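Long-range contacts in muconate cycloisomerase (Azorhizobium caulinodans, PDB 3MY9), which belongs to the enolase superfamily, pairing a capping N-terminal domain with a barrel-type C-terminal domain that holds magnesium ions: residues Leu194-Asn199 against Phe217-Ile222; Val226-Leu231 against Ser250-Val255; Ala233-Ala238 against Arg263-Ala268; Asp267-Lys272 against Ala292-Tyr297; Lys281-Met286 against Ala316-Ile321. All blocks are in the same frame, centred on the assembly; numbering follows the deposited sequence.

Contact 1 (Leu194-Asn199 against Phe217-Ile222)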
# COMPACT_ATOMS: atom_id res chain seq x y z
N LEU A 194 17.82 -29.04 -13.71
CA LEU A 194 17.70 -28.36 -14.98
C LEU A 194 17.27 -26.91 -14.78
O LEU A 194 16.24 -26.67 -14.15
CB LEU A 194 16.64 -29.06 -15.84
CG LEU A 194 16.32 -28.46 -17.21
CD1 LEU A 194 17.55 -28.40 -18.08
CD2 LEU A 194 15.23 -29.28 -17.92
N ARG A 195 18.04 -25.98 -15.33
CA ARG A 195 17.73 -24.56 -15.27
C ARG A 195 17.49 -24.06 -16.69
O ARG A 195 18.03 -24.61 -17.64
CB ARG A 195 18.89 -23.79 -14.65
CG ARG A 195 19.13 -24.12 -13.18
CD ARG A 195 20.32 -25.05 -12.99
NE ARG A 195 20.50 -25.41 -11.60
CZ ARG A 195 21.38 -24.84 -10.80
NH1 ARG A 195 22.18 -23.87 -11.21
NH2 ARG A 195 21.47 -25.25 -9.56
N LEU A 196 16.66 -23.02 -16.83
CA LEU A 196 16.42 -22.41 -18.15
C LEU A 196 16.88 -20.96 -18.11
O LEU A 196 16.73 -20.29 -17.10
CB LEU A 196 14.93 -22.42 -18.52
CG LEU A 196 14.18 -23.75 -18.36
CD1 LEU A 196 12.69 -23.61 -18.79
CD2 LEU A 196 14.84 -24.82 -19.18
N ASP A 197 17.38 -20.47 -19.23
CA ASP A 197 17.82 -19.09 -19.32
C ASP A 197 17.29 -18.45 -20.59
O ASP A 197 17.65 -18.88 -21.66
CB ASP A 197 19.34 -19.07 -19.34
CG ASP A 197 19.93 -17.68 -19.17
OD1 ASP A 197 21.15 -17.63 -18.92
OD2 ASP A 197 19.18 -16.67 -19.22
N PHE A 198 16.45 -17.42 -20.48
CA PHE A 198 15.94 -16.74 -21.69
C PHE A 198 16.84 -15.60 -22.18
O PHE A 198 16.56 -14.97 -23.17
CB PHE A 198 14.52 -16.22 -21.44
CG PHE A 198 13.47 -17.29 -21.46
CD1 PHE A 198 12.84 -17.62 -22.64
CD2 PHE A 198 13.11 -17.95 -20.29
CE1 PHE A 198 11.85 -18.61 -22.66
CE2 PHE A 198 12.13 -18.95 -20.31
CZ PHE A 198 11.51 -19.28 -21.50
N ASN A 199 17.92 -15.34 -21.46
CA ASN A 199 18.86 -14.24 -21.77
C ASN A 199 18.15 -12.90 -22.07
O ASN A 199 18.41 -12.24 -23.07
CB ASN A 199 19.84 -14.69 -22.86
CG ASN A 199 20.89 -15.70 -22.30
OD1 ASN A 199 21.77 -15.32 -21.50
ND2 ASN A 199 20.79 -16.97 -22.71
N PHE A 217 7.57 -28.14 -16.53
CA PHE A 217 8.68 -29.07 -16.45
C PHE A 217 9.49 -28.90 -15.16
O PHE A 217 10.53 -29.57 -14.97
CB PHE A 217 9.54 -28.87 -17.68
CG PHE A 217 8.82 -29.24 -18.95
CD1 PHE A 217 8.78 -30.56 -19.37
CD2 PHE A 217 8.11 -28.31 -19.66
CE1 PHE A 217 8.08 -30.92 -20.52
CE2 PHE A 217 7.41 -28.65 -20.81
CZ PHE A 217 7.40 -29.96 -21.24
N ARG A 218 9.05 -27.97 -14.31
CA ARG A 218 9.63 -27.76 -12.98
C ARG A 218 11.10 -27.47 -13.00
O ARG A 218 11.85 -28.08 -12.26
CB ARG A 218 9.37 -28.98 -12.07
CG ARG A 218 7.89 -29.30 -11.96
CD ARG A 218 7.58 -30.32 -10.87
NE ARG A 218 6.13 -30.48 -10.76
CZ ARG A 218 5.48 -30.82 -9.64
NH1 ARG A 218 6.12 -31.04 -8.51
NH2 ARG A 218 4.16 -30.92 -9.67
N PRO A 219 11.54 -26.54 -13.84
CA PRO A 219 12.98 -26.25 -13.77
C PRO A 219 13.36 -25.72 -12.38
O PRO A 219 12.51 -25.19 -11.66
CB PRO A 219 13.15 -25.17 -14.83
CG PRO A 219 11.82 -24.57 -15.00
CD PRO A 219 10.84 -25.65 -14.76
N THR A 220 14.61 -25.89 -11.99
CA THR A 220 15.08 -25.39 -10.69
C THR A 220 14.95 -23.89 -10.63
O THR A 220 14.58 -23.36 -9.61
CB THR A 220 16.52 -25.86 -10.42
OG1 THR A 220 16.47 -27.27 -10.33
CG2 THR A 220 17.11 -25.26 -9.10
N PHE A 221 15.25 -23.19 -11.72
CA PHE A 221 14.92 -21.77 -11.80
C PHE A 221 14.87 -21.34 -13.24
O PHE A 221 15.36 -22.03 -14.13
CB PHE A 221 15.87 -20.87 -10.97
CG PHE A 221 17.36 -20.87 -11.41
CD1 PHE A 221 17.76 -20.33 -12.63
CD2 PHE A 221 18.35 -21.33 -10.54
CE1 PHE A 221 19.11 -20.29 -13.01
CE2 PHE A 221 19.71 -21.30 -10.90
CZ PHE A 221 20.10 -20.80 -12.14
N ILE A 222 14.26 -20.18 -13.47
CA ILE A 222 14.25 -19.55 -14.79
C ILE A 222 14.98 -18.21 -14.66
O ILE A 222 14.64 -17.40 -13.80
CB ILE A 222 12.82 -19.31 -15.26
CG1 ILE A 222 12.10 -20.67 -15.45
CG2 ILE A 222 12.81 -18.50 -16.54
CD1 ILE A 222 10.61 -20.53 -15.67
O HOH W 1 15.31 -29.46 -11.96

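Contact 2 (Val226-Leu231 against Ser250-Val255)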
# COMPACT_ATOMS: atom_id res chain seq x y z
N VAL A 226 13.19 -11.26 -18.88
CA VAL A 226 13.01 -9.92 -19.47
C VAL A 226 14.17 -9.01 -19.03
O VAL A 226 14.87 -9.36 -18.11
CB VAL A 226 11.65 -9.31 -19.08
CG1 VAL A 226 10.45 -10.24 -19.57
CG2 VAL A 226 11.57 -9.03 -17.54
N PRO A 227 14.38 -7.87 -19.72
CA PRO A 227 15.44 -6.94 -19.35
C PRO A 227 15.30 -6.35 -17.94
O PRO A 227 14.20 -6.39 -17.34
CB PRO A 227 15.31 -5.79 -20.37
CG PRO A 227 14.62 -6.41 -21.56
CD PRO A 227 13.79 -7.54 -21.03
N ARG A 228 16.42 -5.78 -17.49
CA ARG A 228 16.62 -5.22 -16.16
C ARG A 228 15.48 -4.29 -15.67
O ARG A 228 15.04 -4.41 -14.54
CB ARG A 228 17.97 -4.48 -16.13
CG ARG A 228 18.20 -3.57 -14.90
CD ARG A 228 19.59 -2.97 -14.90
NE ARG A 228 19.76 -2.03 -13.79
CZ ARG A 228 20.08 -2.35 -12.54
NH1 ARG A 228 20.21 -1.38 -11.63
NH2 ARG A 228 20.27 -3.61 -12.16
N ARG A 229 14.99 -3.42 -16.53
CA ARG A 229 13.95 -2.43 -16.12
C ARG A 229 12.68 -3.01 -15.46
O ARG A 229 12.15 -2.43 -14.49
CB ARG A 229 13.51 -1.59 -17.29
CG ARG A 229 14.67 -1.16 -18.21
CD ARG A 229 14.62 -1.85 -19.58
NE ARG A 229 13.40 -1.43 -20.29
CZ ARG A 229 13.21 -1.56 -21.60
NH1 ARG A 229 14.15 -2.10 -22.39
NH2 ARG A 229 12.05 -1.15 -22.12
N HIS A 230 12.22 -4.15 -15.99
CA HIS A 230 10.85 -4.58 -15.81
C HIS A 230 10.62 -5.34 -14.52
O HIS A 230 10.22 -6.50 -14.52
CB HIS A 230 10.40 -5.39 -17.03
CG HIS A 230 10.55 -4.67 -18.31
ND1 HIS A 230 9.93 -3.47 -18.56
CD2 HIS A 230 11.25 -4.98 -19.43
CE1 HIS A 230 10.26 -3.05 -19.77
NE2 HIS A 230 11.05 -3.95 -20.32
N LEU A 231 10.83 -4.65 -13.41
CA LEU A 231 10.81 -5.28 -12.10
C LEU A 231 9.40 -5.67 -11.75
O LEU A 231 9.19 -6.74 -11.20
CB LEU A 231 11.40 -4.35 -11.01
CG LEU A 231 12.89 -4.34 -10.70
CD1 LEU A 231 13.15 -3.43 -9.50
CD2 LEU A 231 13.44 -5.73 -10.42
N SER A 250 18.77 -7.67 -13.30
CA SER A 250 17.99 -6.93 -12.28
C SER A 250 18.70 -6.77 -10.95
O SER A 250 18.23 -6.04 -10.12
CB SER A 250 16.64 -7.59 -11.98
OG SER A 250 15.75 -7.47 -13.05
N CYS A 251 19.77 -7.51 -10.70
CA CYS A 251 20.46 -7.41 -9.44
C CYS A 251 21.99 -7.42 -9.58
O CYS A 251 22.64 -8.49 -9.64
CB CYS A 251 19.98 -8.52 -8.52
SG CYS A 251 20.63 -8.33 -6.84
N PHE A 252 22.55 -6.22 -9.63
CA PHE A 252 24.01 -6.07 -9.70
C PHE A 252 24.64 -5.90 -8.33
O PHE A 252 25.75 -6.37 -8.11
CB PHE A 252 24.40 -4.86 -10.58
CG PHE A 252 24.23 -5.13 -12.03
CD1 PHE A 252 23.18 -4.62 -12.74
CD2 PHE A 252 25.10 -5.98 -12.69
CE1 PHE A 252 23.02 -4.90 -14.09
CE2 PHE A 252 24.94 -6.26 -14.05
CZ PHE A 252 23.89 -5.72 -14.73
N ASP A 253 23.94 -5.23 -7.43
CA ASP A 253 24.55 -4.76 -6.17
C ASP A 253 23.53 -4.77 -5.03
O ASP A 253 22.36 -5.16 -5.22
CB ASP A 253 25.19 -3.37 -6.36
CG ASP A 253 24.17 -2.27 -6.72
OD1 ASP A 253 22.95 -2.48 -6.60
OD2 ASP A 253 24.60 -1.16 -7.13
N ALA A 254 23.98 -4.36 -3.86
CA ALA A 254 23.18 -4.45 -2.65
C ALA A 254 21.95 -3.57 -2.78
O ALA A 254 20.85 -3.98 -2.38
CB ALA A 254 24.01 -4.07 -1.43
N VAL A 255 22.11 -2.40 -3.37
CA VAL A 255 20.98 -1.53 -3.60
C VAL A 255 19.87 -2.17 -4.47
O VAL A 255 18.69 -2.08 -4.14
CB VAL A 255 21.41 -0.20 -4.27
CG1 VAL A 255 20.18 0.64 -4.56
CG2 VAL A 255 22.39 0.56 -3.37

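Contact 3 (Ala233-Ala238 against Arg263-Ala268). With MG (magnesium ion), chain B.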
# COMPACT_ATOMS: atom_id res chain seq x y z
N ALA A 233 7.21 -6.49 -13.95
CA ALA A 233 6.93 -7.67 -14.76
C ALA A 233 7.57 -8.92 -14.09
O ALA A 233 6.94 -9.96 -13.98
CB ALA A 233 7.44 -7.49 -16.19
N MET A 234 8.82 -8.79 -13.65
CA MET A 234 9.53 -9.86 -12.97
C MET A 234 8.78 -10.29 -11.70
O MET A 234 8.62 -11.52 -11.46
CB MET A 234 10.97 -9.40 -12.65
CG MET A 234 11.90 -9.34 -13.86
SD MET A 234 12.57 -10.98 -14.36
CE MET A 234 13.80 -11.17 -13.08
N ALA A 235 8.27 -9.32 -10.94
CA ALA A 235 7.47 -9.61 -9.73
C ALA A 235 6.17 -10.32 -10.11
O ALA A 235 5.77 -11.29 -9.46
CB ALA A 235 7.17 -8.31 -8.87
N GLY A 236 5.53 -9.86 -11.18
CA GLY A 236 4.36 -10.53 -11.78
C GLY A 236 4.65 -11.98 -12.09
O GLY A 236 3.89 -12.87 -11.69
N PHE A 237 5.77 -12.26 -12.75
CA PHE A 237 6.12 -13.66 -13.06
C PHE A 237 6.29 -14.47 -11.79
O PHE A 237 5.79 -15.59 -11.68
CB PHE A 237 7.36 -13.78 -13.96
CG PHE A 237 7.33 -12.93 -15.23
CD1 PHE A 237 6.14 -12.65 -15.90
CD2 PHE A 237 8.52 -12.43 -15.75
CE1 PHE A 237 6.12 -11.87 -17.04
CE2 PHE A 237 8.52 -11.65 -16.90
CZ PHE A 237 7.33 -11.37 -17.55
N ALA A 238 7.07 -13.95 -10.85
CA ALA A 238 7.34 -14.66 -9.62
C ALA A 238 6.03 -14.95 -8.88
O ALA A 238 5.85 -16.04 -8.35
CB ALA A 238 8.31 -13.87 -8.70
N ARG A 263 10.09 -5.49 -3.67
CA ARG A 263 9.08 -5.71 -4.69
C ARG A 263 8.79 -7.21 -4.86
O ARG A 263 7.91 -7.56 -5.63
CB ARG A 263 9.52 -5.12 -6.04
CG ARG A 263 9.86 -3.65 -6.02
CD ARG A 263 8.66 -2.76 -6.25
NE ARG A 263 8.55 -2.36 -7.65
CZ ARG A 263 9.30 -1.44 -8.25
NH1 ARG A 263 9.10 -1.17 -9.52
NH2 ARG A 263 10.27 -0.81 -7.59
N GLN A 264 9.55 -8.08 -4.18
CA GLN A 264 9.46 -9.53 -4.39
C GLN A 264 9.56 -9.87 -5.88
O GLN A 264 8.77 -10.66 -6.44
CB GLN A 264 8.15 -10.09 -3.79
CG GLN A 264 7.93 -9.75 -2.26
CD GLN A 264 6.58 -10.26 -1.78
OE1 GLN A 264 5.61 -9.51 -1.72
NE2 GLN A 264 6.50 -11.55 -1.52
N ALA A 265 10.54 -9.25 -6.52
CA ALA A 265 10.71 -9.35 -7.96
C ALA A 265 11.53 -10.58 -8.40
O ALA A 265 11.65 -10.84 -9.58
CB ALA A 265 11.33 -8.06 -8.47
N ALA A 266 12.10 -11.34 -7.45
CA ALA A 266 12.86 -12.56 -7.80
C ALA A 266 12.94 -13.50 -6.59
O ALA A 266 12.79 -13.06 -5.50
CB ALA A 266 14.29 -12.23 -8.28
N ASP A 267 13.19 -14.78 -6.84
CA ASP A 267 13.30 -15.78 -5.80
C ASP A 267 14.76 -16.16 -5.50
O ASP A 267 15.01 -16.91 -4.56
CB ASP A 267 12.53 -17.04 -6.21
CG ASP A 267 11.10 -16.74 -6.59
OD1 ASP A 267 10.34 -16.34 -5.70
OD2 ASP A 267 10.75 -16.84 -7.78
N ALA A 268 15.69 -15.68 -6.33
CA ALA A 268 17.14 -16.04 -6.26
C ALA A 268 17.88 -15.00 -7.08
O ALA A 268 17.26 -14.32 -7.91
CB ALA A 268 17.41 -17.45 -6.84
MG MG B . 6.73 -17.70 -7.62
O HOH W 2 6.28 -11.56 -6.59
O HOH W 3 7.76 -16.58 -6.11
O HOH W 4 8.48 -17.59 -8.81
O HOH W 5 5.17 -18.18 -6.48
O HOH W 6 7.73 -19.44 -6.72

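Contact 4 (Asp267-Lys272 against Ala292-Tyr297)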
# COMPACT_ATOMS: atom_id res chain seq x y z
N ASP A 267 13.19 -14.78 -6.84
CA ASP A 267 13.30 -15.78 -5.80
C ASP A 267 14.76 -16.16 -5.50
O ASP A 267 15.01 -16.91 -4.56
CB ASP A 267 12.53 -17.04 -6.21
CG ASP A 267 11.10 -16.74 -6.59
OD1 ASP A 267 10.34 -16.34 -5.70
OD2 ASP A 267 10.75 -16.84 -7.78
N ALA A 268 15.69 -15.68 -6.33
CA ALA A 268 17.14 -16.04 -6.26
C ALA A 268 17.88 -15.00 -7.08
O ALA A 268 17.26 -14.32 -7.91
CB ALA A 268 17.41 -17.45 -6.84
N ILE A 269 19.16 -14.81 -6.80
CA ILE A 269 19.96 -13.81 -7.52
C ILE A 269 21.28 -14.43 -7.96
O ILE A 269 21.81 -15.32 -7.31
CB ILE A 269 20.23 -12.57 -6.66
CG1 ILE A 269 21.14 -12.92 -5.47
CG2 ILE A 269 18.92 -11.90 -6.19
CD1 ILE A 269 21.56 -11.74 -4.70
N SER A 270 21.83 -13.96 -9.08
CA SER A 270 23.20 -14.34 -9.43
C SER A 270 24.12 -13.25 -8.92
O SER A 270 23.85 -12.08 -9.13
CB SER A 270 23.36 -14.48 -10.93
OG SER A 270 22.91 -13.28 -11.54
N VAL A 271 25.18 -13.65 -8.24
CA VAL A 271 26.13 -12.73 -7.64
C VAL A 271 27.31 -12.56 -8.60
O VAL A 271 27.96 -13.54 -8.99
CB VAL A 271 26.67 -13.24 -6.28
CG1 VAL A 271 25.56 -13.75 -5.41
CG2 VAL A 271 27.65 -14.35 -6.49
N LYS A 272 27.56 -11.32 -9.00
CA LYS A 272 28.62 -10.96 -9.94
C LYS A 272 29.71 -10.29 -9.13
O LYS A 272 29.55 -9.13 -8.77
CB LYS A 272 28.08 -9.95 -10.96
CG LYS A 272 27.39 -10.52 -12.19
CD LYS A 272 25.95 -10.93 -11.94
CE LYS A 272 25.01 -9.71 -11.86
NZ LYS A 272 23.66 -10.21 -11.48
N ALA A 292 16.62 -12.56 3.53
CA ALA A 292 15.41 -12.50 2.72
C ALA A 292 14.96 -13.83 2.12
O ALA A 292 13.91 -13.88 1.53
CB ALA A 292 15.56 -11.48 1.58
N GLY A 293 15.76 -14.87 2.29
CA GLY A 293 15.42 -16.20 1.80
C GLY A 293 15.66 -16.36 0.31
O GLY A 293 15.03 -17.18 -0.31
N LEU A 294 16.58 -15.57 -0.26
CA LEU A 294 16.90 -15.67 -1.69
C LEU A 294 18.26 -16.34 -1.86
O LEU A 294 19.26 -15.78 -1.45
CB LEU A 294 16.90 -14.29 -2.35
CG LEU A 294 15.67 -13.35 -2.16
CD1 LEU A 294 15.85 -12.13 -3.05
CD2 LEU A 294 14.36 -14.01 -2.53
N PRO A 295 18.30 -17.58 -2.39
CA PRO A 295 19.61 -18.19 -2.67
C PRO A 295 20.38 -17.46 -3.80
O PRO A 295 19.80 -16.83 -4.69
CB PRO A 295 19.28 -19.62 -3.11
CG PRO A 295 17.86 -19.81 -2.86
CD PRO A 295 17.19 -18.48 -2.71
N GLY A 296 21.70 -17.55 -3.72
CA GLY A 296 22.56 -17.01 -4.72
C GLY A 296 23.13 -18.07 -5.63
O GLY A 296 23.30 -19.26 -5.25
N TYR A 297 23.43 -17.61 -6.83
CA TYR A 297 24.05 -18.39 -7.87
C TYR A 297 25.33 -17.64 -8.24
O TYR A 297 25.33 -16.43 -8.28
CB TYR A 297 23.07 -18.46 -9.02
CG TYR A 297 23.56 -19.13 -10.29
CD1 TYR A 297 24.04 -20.43 -10.26
CD2 TYR A 297 23.47 -18.48 -11.52
CE1 TYR A 297 24.46 -21.05 -11.40
CE2 TYR A 297 23.89 -19.12 -12.70
CZ TYR A 297 24.37 -20.41 -12.62
OH TYR A 297 24.77 -21.09 -13.75
O HOH W 7 13.46 -17.71 -2.59

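Contact 5 (Lys281-Met286 against Ala316-Ile321)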
# COMPACT_ATOMS: atom_id res chain seq x y z
N LYS A 281 32.05 -7.09 -0.74
CA LYS A 281 30.74 -6.58 -1.18
C LYS A 281 29.81 -7.73 -1.57
O LYS A 281 28.63 -7.68 -1.27
CB LYS A 281 30.88 -5.63 -2.37
CG LYS A 281 31.69 -4.36 -2.13
CD LYS A 281 30.98 -3.40 -1.22
CE LYS A 281 31.64 -2.02 -1.26
NZ LYS A 281 30.73 -1.00 -0.65
N ALA A 282 30.34 -8.78 -2.19
CA ALA A 282 29.50 -9.94 -2.51
C ALA A 282 28.97 -10.65 -1.25
O ALA A 282 27.83 -11.13 -1.23
CB ALA A 282 30.24 -10.93 -3.41
N GLN A 283 29.79 -10.73 -0.21
CA GLN A 283 29.33 -11.33 1.05
C GLN A 283 28.32 -10.42 1.77
O GLN A 283 27.43 -10.91 2.45
CB GLN A 283 30.50 -11.64 1.97
CG GLN A 283 31.34 -12.83 1.52
CD GLN A 283 32.17 -13.41 2.67
OE1 GLN A 283 32.73 -12.66 3.47
NE2 GLN A 283 32.25 -14.75 2.75
N SER A 284 28.45 -9.10 1.65
CA SER A 284 27.45 -8.20 2.23
C SER A 284 26.11 -8.38 1.51
O SER A 284 25.06 -8.45 2.15
CB SER A 284 27.90 -6.73 2.09
OG SER A 284 29.09 -6.51 2.79
N LEU A 285 26.18 -8.44 0.17
CA LEU A 285 25.03 -8.70 -0.67
C LEU A 285 24.34 -9.99 -0.20
O LEU A 285 23.12 -10.02 0.03
CB LEU A 285 25.48 -8.85 -2.12
CG LEU A 285 24.42 -9.04 -3.20
CD1 LEU A 285 25.02 -8.87 -4.58
CD2 LEU A 285 23.84 -10.41 -3.10
N MET A 286 25.12 -11.05 -0.05
CA MET A 286 24.54 -12.33 0.40
C MET A 286 23.99 -12.33 1.86
O MET A 286 23.09 -13.10 2.17
CB MET A 286 25.50 -13.47 0.11
CG MET A 286 25.59 -13.76 -1.41
SD MET A 286 24.01 -14.06 -2.25
CE MET A 286 23.48 -15.46 -1.35
N ALA A 316 33.32 -20.58 -1.99
CA ALA A 316 33.71 -21.54 -0.98
C ALA A 316 33.35 -21.07 0.45
O ALA A 316 33.04 -21.90 1.32
CB ALA A 316 35.20 -21.81 -1.09
N ALA A 317 33.41 -19.76 0.66
CA ALA A 317 33.24 -19.13 1.98
C ALA A 317 31.87 -18.48 2.17
O ALA A 317 31.65 -17.78 3.18
CB ALA A 317 34.33 -18.06 2.18
N THR A 318 30.95 -18.66 1.22
CA THR A 318 29.67 -17.90 1.22
C THR A 318 28.51 -18.88 1.06
O THR A 318 28.09 -19.19 -0.03
CB THR A 318 29.67 -16.83 0.14
OG1 THR A 318 30.86 -16.04 0.23
CG2 THR A 318 28.44 -15.89 0.28
N PRO A 319 28.00 -19.40 2.17
CA PRO A 319 27.11 -20.56 2.14
C PRO A 319 25.81 -20.35 1.36
O PRO A 319 25.31 -21.30 0.74
CB PRO A 319 26.80 -20.81 3.63
CG PRO A 319 27.12 -19.52 4.33
CD PRO A 319 28.20 -18.87 3.53
N GLY A 320 25.30 -19.11 1.34
CA GLY A 320 24.07 -18.77 0.62
C GLY A 320 24.20 -18.88 -0.90
O GLY A 320 23.20 -18.93 -1.60
N ILE A 321 25.42 -18.92 -1.42
CA ILE A 321 25.59 -19.11 -2.86
C ILE A 321 25.59 -20.60 -3.06
O ILE A 321 26.63 -21.21 -3.19
CB ILE A 321 26.87 -18.46 -3.41
CG1 ILE A 321 26.88 -16.98 -3.06
CG2 ILE A 321 26.97 -18.67 -4.92
CD1 ILE A 321 28.19 -16.26 -3.41

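Contact 1 (Leu194-Asn199 against Phe217-Ile222)
Leu196 and Pro219 form the apolar centre, with Leu196 CG 3.9 Å from Pro219 CB. On the same face of the sheet Ile222 stands beside Leu196, its partner in the parallel bridge between strand 193-197 and the start of strand 222-223, which a beta-alpha-beta crossover through helix 207-215 links in the barrel domain. Ile222 CG2 reaches the rim of the Phe198 ring in the ring plane, 3.8 Å from Phe198 CD2. Branched side chains suit this face because that helix covers it, Val214 resting on both Leu196 and Ile222. Arg195 CG sits over the centre of the Phe221 ring in a CH-pi contact, 3.6 Å from the centroid and 11° off the normal. The arginine chain then bends at chi2 (103°), and Phe221 CE2 lies over one face of the guanidinium, 3.6 Å from Arg195 NH1, with the planes 48° apart. Two backbone bonds join the segments, Leu196 N to Phe221 O (3.2 Å) and Thr220 N to Leu194 O (2.8 Å). At the polar edge a water links Leu194 N with Thr220 OG1. Asp193 hydrogen-bonds Thr220 OG1 and forms a salt bridge with Arg195 NE. The buried arginine thus packs its methylenes on an aromatic face, its charge probably balanced in good part by Asp193.

Contact 2 (Val226-Leu231 against Ser250-Val255)
Arg228 reaches across to Phe252 and Ser250, joining two neighbouring beta-alpha loops of the barrel, those that follow strands 222-223 and 245-247. Its side chain sets out with CG anti to the backbone N (chi1 167°) and stays extended as far as NE, a length that lets an exposed residue reach the neighbouring loop. The guanidinium arrives at the edge of the Phe252 ring, not over its face. Arg228 NH2, near the ring plane, makes the closest approach, 3.1 Å from Phe252 CD1. Arg228 CZ also lies in that plane, 3.8 Å from Phe252 CD1, and the two flat groups are turned 48° against each other. The chain crosses the ring at a slant, so Arg228 CD comes within 4.0 Å of Phe252 CE1. This approach leaves the guanidinium its polar partners. NH2 forms a salt bridge with Asp256 and a hydrogen bond with Glu249 O, and Asp256 in turn accepts from Phe252 N, which ties arginine and phenylalanine to one carboxylate. On the other flank Ser250 is small enough to sit close to the Arg228 carbonyl. Its OG makes a weak hydrogen bond, 3.5 Å long, to Arg228 O, and has a further partner in Gln224 NE2. Leu231, in the first turn of helix 231-240, packs beside the serine. One methyl branch does the touching: Leu231 CD2 lies 3.9 Å from Ser250 OG and 4.0 Å from Ser250 CB.

Contact 3 (Ala233-Ala238 against Arg263-Ala268)
Ala235 and Ala265 bring a helix and a loop together in close packing between small residues on the outer layer of the barrel, where helix 231-240 meets the turn between helix 254-263 and strand 268-270. The backbones touch, Ala235 CA lying 3.7 Å from Ala265 CA, an approach that residues as small as alanine permit. Ala235 CB rests on Arg263 O at 3.4 Å, and Met234 CB touches Ala265 O at 3.5 Å. Gln264, with positive phi, closes helix 254-263 in a Schellman motif and turns the chain so that its carbonyl faces helix 231-240. A water bridges that carbonyl to Ala235 O, donating to both. Farther along, Ala238 CB lies 4.0 Å from Asp267 OD2, and beside this pair sits a magnesium ion. Ala238 O binds it at 2.0 Å; Leu241 O is a further ligand, and four waters complete the sphere. Asp267 acts from the second shell: one metal-bound water donates to its OD1 and another to its OD2, each at 2.6 Å. A carboxylate suits this position because it can accept from two metal-bound waters, whose protons the cation would be expected to polarise. Ile245 N also donates to Asp267 OD2, fastening the site to strand 245-247. Helix 231-240 itself packs on Ile245 of that strand through Met234 and on helix 207-215 through Phe237.

Contact 4 (Asp267-Lys272 against Ala292-Tyr297)
Ile269 and Gly296 pair in neighbouring parallel strands of the barrel, 268-270 and 296-297, linked by a beta-alpha-beta crossover that runs through helix 279-292. Three backbone bonds of 2.8 to 3.0 Å hold the register: Ile269 N to Pro295 O, Tyr297 N to Ile269 O and Val271 N to Tyr297 O. Pro295, which has no N-H to offer, contributes its carbonyl, while its CD packs against Asp267 O at 3.3 Å. Glycine suits position 296, since the flank without a side chain is where Val271 CG1 lies, 4.5 Å from Gly296 CA. Ser270 and Tyr297 share a face. Tyr297 CG stands anti to the backbone N (chi1 175°), and Tyr297 CD2 comes 4.0 Å from Ser270 CB; the tyrosine hydroxyl goes on to Glu326. Lys272 folds back so that NZ bonds to Ser270 O and, at 3.2 Å, to Ser270 OG, and it also forms a salt bridge with Asp248, a magnesium ligand. Just before the strands a water donates to both Asp267 O and Gly293 O. Ile269 lies on the helix-covered face, and Leu294 of the preceding loop packs beside it, with Leu257 of helix 254-263 touching both, while strand 245-247 flanks strand 268-270 on the side away from 296-297.

Contact 5 (Lys281-Met286 against Ala316-Ile321)
Met286 and Gln283 of helix 279-292 carry the contact with the loop 316-321, one by apolar packing and the other by a directed bond. Gln283 NE2 donates to Thr318 OG1 across 3.2 Å; the bond is nearly straight (163°), and the acceptor lies within 6° of the amide plane. The same amide N has a second acceptor in Leu128 O. Glutamine suits this place because its side chain, extended beyond CG, carries an amide N-H across to the loop. Met286 meets Thr318 and Ile321 crosswise, at about a right angle to each. Its CB touches Thr318 CG2 at 3.8 Å, and its CG lies 3.8 Å from Ile321 CG1. The chain bends again at chi3 (-60°), which brings CE to within 3.5 Å of Gly320 O, next to a residue with no side chain to obstruct the methyl group. Threonine thus works on both fronts, its hydroxyl meeting Gln283 and its methyl meeting Met286. Farther out, Leu314 O accepts from the Thr318 hydroxyl and fixes its direction. The loop is shaped by a type I turn from Thr318 to Ile321, closed by Ile321 N to Thr318 O at 3.0 Å, and Arg133 hydrogen-bonds the carbonyls of Thr318 and Pro319. The contact packs helix 279-292 against the loop that follows helix 305-316, part of the helical layer round a beta-alpha barrel.

Overall arrangement
The five contacts follow one another round the barrel domain. Contacts 2 and 3 interlock, their centres 10 Å apart, through Val226 against Met234 and Phe237; contacts 4 and 5 interlock at the same spacing, joined by Gly296 N and Gly320 O at 2.9 Å. Contacts 3 and 4 share Asp267, which faces the magnesium held by Ala238 and Leu241. A second magnesium, bound by Glu223 and Asp248, lies about 8 Å from the side chain of Phe221 in contact 1 and about 9 Å from that of Phe252 in contact 2. Contact 1 reaches contact 4 where Phe221 meets Tyr297 edge-to-face, while Lys272 connects contact 4 to Cys251 O of contact 2.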